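Local coordinates for ditrans,polycis-undecaprenyl-diphosphate synthase ((2E,6E)-farnesyl-diphosphate specific) (Acinetobacter baumannii, PDB 6ACS), which probably condenses eight isopentenyl diphosphates with farnesyl diphosphate to make undecaprenyl diphosphate, the lipid carrier precursor used in bacterial cell wall synthesis, at residues E47-K51 and T52-A56; A151-V154 and S155-E158. All coordinates share one frame; numbering follows the deposited sequence. Where two conformers were deposited one is given.

Contact 1 of 2, residues E47-K51 and T52-A56; sequences EHCVK and TGVRA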
loop_
_atom_site.group_PDB
_atom_site.type_symbol
_atom_site.label_atom_id
_atom_site.label_comp_id
_atom_site.label_asym_id
_atom_site.label_seq_id
_atom_site.Cartn_x
_atom_site.Cartn_y
_atom_site.Cartn_z
ATOM N N GLU B 47 1.322 -19.817 16.960
ATOM C CA GLU B 47 1.772 -21.210 16.931
ATOM C C GLU B 47 1.576 -21.843 15.556
ATOM O O GLU B 47 2.419 -22.631 15.104
ATOM C CB GLU B 47 1.061 -22.022 18.018
ATOM C CG GLU B 47 1.403 -21.479 19.415
ATOM C CD GLU B 47 0.589 -22.085 20.543
ATOM O OE1 GLU B 47 0.131 -23.234 20.403
ATOM O OE2 GLU B 47 0.414 -21.401 21.578
ATOM N N HIS B 48 0.491 -21.493 14.857
ATOM C CA HIS B 48 0.319 -22.044 13.517
ATOM C C HIS B 48 1.389 -21.507 12.571
ATOM O O HIS B 48 1.908 -22.242 11.717
ATOM C CB HIS B 48 -1.083 -21.739 12.983
ATOM C CG HIS B 48 -1.411 -22.479 11.723
ATOM N ND1 HIS B 48 -1.582 -23.846 11.690
ATOM C CD2 HIS B 48 -1.564 -22.050 10.448
ATOM C CE1 HIS B 48 -1.861 -24.224 10.453
ATOM N NE2 HIS B 48 -1.850 -23.154 9.679
ATOM N N CYS B 49 1.728 -20.220 12.706
ATOM C CA CYS B 49 2.781 -19.661 11.863
ATOM C C CYS B 49 4.095 -20.395 12.089
ATOM O O CYS B 49 4.809 -20.714 11.133
ATOM C CB CYS B 49 2.939 -18.162 12.130
ATOM S SG CYS B 49 1.560 -17.187 11.464
ATOM N N VAL B 50 4.444 -20.647 13.353
ATOM C CA VAL B 50 5.696 -21.342 13.639
ATOM C C VAL B 50 5.666 -22.756 13.072
ATOM O O VAL B 50 6.643 -23.221 12.470
ATOM C CB VAL B 50 5.954 -21.374 15.156
ATOM C CG1 VAL B 50 6.992 -22.434 15.483
ATOM C CG2 VAL B 50 6.394 -20.016 15.659
ATOM N N LYS B 51 4.527 -23.447 13.210
ATOM C CA LYS B 51 4.430 -24.830 12.734
ATOM C C LYS B 51 4.458 -24.936 11.214
ATOM O O LYS B 51 4.773 -26.009 10.679
ATOM C CB LYS B 51 3.161 -25.483 13.286
ATOM C CG LYS B 51 3.224 -25.713 14.789
ATOM C CD LYS B 51 1.924 -26.257 15.328
ATOM C CE LYS B 51 1.761 -27.730 15.012
ATOM N NZ LYS B 51 0.577 -28.311 15.714
ATOM N N THR B 52 4.024 -23.896 10.502
ATOM C CA THR B 52 4.000 -23.929 9.043
ATOM C C THR B 52 5.229 -23.295 8.400
ATOM O O THR B 52 5.323 -23.261 7.169
ATOM C CB THR B 52 2.715 -23.282 8.516
ATOM O OG1 THR B 52 2.603 -21.947 9.025
ATOM C CG2 THR B 52 1.521 -24.081 8.978
ATOM N N GLY B 53 6.123 -22.708 9.179
ATOM C CA GLY B 53 7.329 -22.179 8.597
ATOM C C GLY B 53 7.238 -20.735 8.157
ATOM O O GLY B 53 8.134 -20.272 7.451
ATOM N N VAL B 54 6.186 -20.018 8.551
ATOM C CA VAL B 54 6.113 -18.583 8.286
ATOM C C VAL B 54 7.288 -17.900 8.972
ATOM O O VAL B 54 7.575 -18.164 10.142
ATOM C CB VAL B 54 4.773 -18.023 8.788
ATOM C CG1 VAL B 54 4.715 -16.493 8.618
ATOM C CG2 VAL B 54 3.608 -18.681 8.078
ATOM N N ARG B 55 7.983 -17.025 8.246
ATOM C CA ARG B 55 9.177 -16.397 8.803
ATOM C C ARG B 55 8.879 -15.162 9.646
ATOM O O ARG B 55 9.689 -14.803 10.512
ATOM C CB ARG B 55 10.141 -16.004 7.685
ATOM C CG ARG B 55 10.672 -17.200 6.919
ATOM C CD ARG B 55 11.725 -16.788 5.916
ATOM N NE ARG B 55 12.585 -17.911 5.550
ATOM C CZ ARG B 55 13.672 -18.276 6.226
ATOM N NH1 ARG B 55 14.037 -17.610 7.317
ATOM N NH2 ARG B 55 14.395 -19.311 5.813
ATOM N N ALA B 56 7.757 -14.485 9.394
ATOM C CA ALA B 56 7.452 -13.246 10.091
ATOM C C ALA B 56 5.945 -13.075 10.203
ATOM O O ALA B 56 5.211 -13.347 9.254
ATOM C CB ALA B 56 8.045 -12.031 9.368
#
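T52 lays its methyl group over one face of the H48 imidazole. The centroid of the H48 ring lies 3.8 Å from T52 CG2, and the methyl sits 21° off the ring normal, a CH-pi contact. It is offset toward the rim, and its nearest ring atom is NE2, with CE1 next. H48 swings its ring to the methyl through a first torsion that sets CG anti to the backbone N (chi1 -170°). T52 turns its other branch back to the helix. With chi1 at 56°, OG1 lies between its own backbone N and carbonyl carbon and donates to H48 O at 2.8 Å. T52 N also donates to H48 O, at 2.9 Å. The two donors come from opposite faces of the carbonyl plane, so one oxygen is gripped twice by one residue.

The chain then leaves helix 42-52 through a Schellman motif. G53, at positive phi, is the first residue to leave helical geometry. The C49 carbonyl receives the turning chain: V54 N donates to C49 O at 3.0 Å, and G53 N adds a weak bond to the same oxygen. A second weak bond runs from G53 N to V50 O.

V54 closes the turn on its apolar side. V54 CB meets C49 CB at 3.8 Å, and V54 CG2 lies beside the C49 backbone. Both residues are buried. C49 also packs on F221 of helix 218-235 and on M129 of strand 129-134, while V54 touches V13 of strand 12-17. The H48 side chain packs on V218 and L225 of helix 218-235. Past the turn, A56 begins strand 56-61 and pairs through its backbone with V13 in the central parallel sheet.

Contact 2 of 2, residues A151-V154 and S155-E158; sequences AQAV and SRGE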
loop_
_atom_site.group_PDB
_atom_site.type_symbol
_atom_site.label_atom_id
_atom_site.label_comp_id
_atom_site.label_asym_id
_atom_site.label_seq_id
_atom_site.Cartn_x
_atom_site.Cartn_y
_atom_site.Cartn_z
ATOM N N ALA B 151 17.254 12.384 5.153
ATOM C CA ALA B 151 17.549 13.815 5.074
ATOM C C ALA B 151 18.520 14.259 6.164
ATOM O O ALA B 151 19.331 15.162 5.941
ATOM C CB ALA B 151 16.258 14.611 5.175
ATOM N N GLN B 152 18.434 13.679 7.357
ATOM C CA GLN B 152 19.423 13.999 8.383
ATOM C C GLN B 152 20.814 13.596 7.928
ATOM O O GLN B 152 21.785 14.329 8.149
ATOM C CB GLN B 152 19.069 13.313 9.705
ATOM C CG GLN B 152 17.871 13.957 10.389
ATOM C CD GLN B 152 17.352 13.136 11.551
ATOM O OE1 GLN B 152 17.418 11.904 11.539
ATOM N NE2 GLN B 152 16.835 13.816 12.571
ATOM N N ALA B 153 20.933 12.434 7.281
ATOM C CA ALA B 153 22.236 12.058 6.735
ATOM C C ALA B 153 22.698 13.043 5.659
ATOM O O ALA B 153 23.884 13.386 5.590
ATOM C CB ALA B 153 22.184 10.627 6.196
ATOM N N VAL B 154 21.784 13.492 4.796
ATOM C CA VAL B 154 22.137 14.508 3.797
ATOM C C VAL B 154 22.604 15.796 4.481
ATOM O O VAL B 154 23.587 16.430 4.060
ATOM C CB VAL B 154 20.942 14.762 2.864
ATOM C CG1 VAL B 154 21.159 16.012 1.961
ATOM C CG2 VAL B 154 20.633 13.498 2.016
ATOM N N SER B 155 21.906 16.200 5.542
ATOM C CA SER B 155 22.249 17.422 6.269
ATOM C C SER B 155 23.641 17.331 6.866
ATOM O O SER B 155 24.353 18.344 6.954
ATOM C CB SER B 155 21.215 17.682 7.368
ATOM O OG SER B 155 21.342 18.988 7.915
ATOM N N ARG B 156 24.057 16.132 7.265
ATOM C CA ARG B 156 25.395 15.929 7.802
ATOM C C ARG B 156 26.455 15.805 6.716
ATOM O O ARG B 156 27.640 15.654 7.047
ATOM C CB ARG B 156 25.425 14.677 8.697
ATOM C CG ARG B 156 24.511 14.743 9.923
ATOM C CD ARG B 156 24.726 13.571 10.908
ATOM N NE ARG B 156 24.439 12.261 10.317
ATOM C CZ ARG B 156 23.259 11.641 10.385
ATOM N NH1 ARG B 156 22.238 12.200 11.029
ATOM N NH2 ARG B 156 23.096 10.458 9.806
ATOM N N GLY B 157 26.075 15.870 5.444
ATOM C CA GLY B 157 27.011 15.673 4.356
ATOM C C GLY B 157 27.399 14.231 4.109
ATOM O O GLY B 157 28.387 13.980 3.412
ATOM N N GLU B 158 26.652 13.270 4.650
ATOM C CA GLU B 158 27.012 11.863 4.483
ATOM C C GLU B 158 26.459 11.261 3.196
ATOM O O GLU B 158 26.986 10.247 2.716
ATOM C CB GLU B 158 26.517 11.052 5.683
ATOM C CG GLU B 158 27.128 11.499 7.005
ATOM C CD GLU B 158 26.431 10.899 8.208
ATOM O OE1 GLU B 158 25.455 10.138 8.017
ATOM O OE2 GLU B 158 26.861 11.191 9.344
HETATM O O HOH W 1 19.772 10.610 12.102
#
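R156 folds its guanidinium back over the last turn of helix 139-155, with Q152 O and A153 CA under the same face. R156 NH1 reaches Q152 CB at 3.6 Å, and R156 NH2 reaches A153 CB at 3.7 Å. A bend at chi3 (-62°) brings the group down. E158 holds it at the edge, side-on: R156 NE donates to E158 OE2 at 2.8 Å and R156 NH2 to E158 OE1 at 3.0 Å. Both carboxylate oxygens lie close to the guanidinium plane, but each is met from above the carboxylate plane. This two-point salt bridge should limit rotation of the guanidinium.

One water links R156 NH1 to Q152 OE1. The other end of that amide, Q152 NE2, donates to D162 of the second subunit. V154 and S155 also pack against that subunit, so the helix end lies at the dimer interface.

Backbone bonds of the turn place R156 and E158 on the same end of the helix. E158 N donates to A153 O at 2.9 Å, and G157 N to V154 O at 2.9 Å. With positive phi at G157, this is a Schellman motif ending the helix.

Contacts 1 and 2 are separate helix ends in one chain, each closed by a Schellman motif with glycine at the positive-phi position. They lie on opposite sides of the chain's centre. Their centres are about 40 Å apart and their nearest atoms about 26 Å apart, so they do not touch. Contact 1, centred about 13 Å from the chain's centre, leads into a strand of the parallel sheet. Contact 2 is centred about 29 Å from the chain's centre and meets the second subunit of the homodimer; no other chain touches contact 1. Both lie away from the predicted magnesium and substrate sites, so probably neither belongs to the active site.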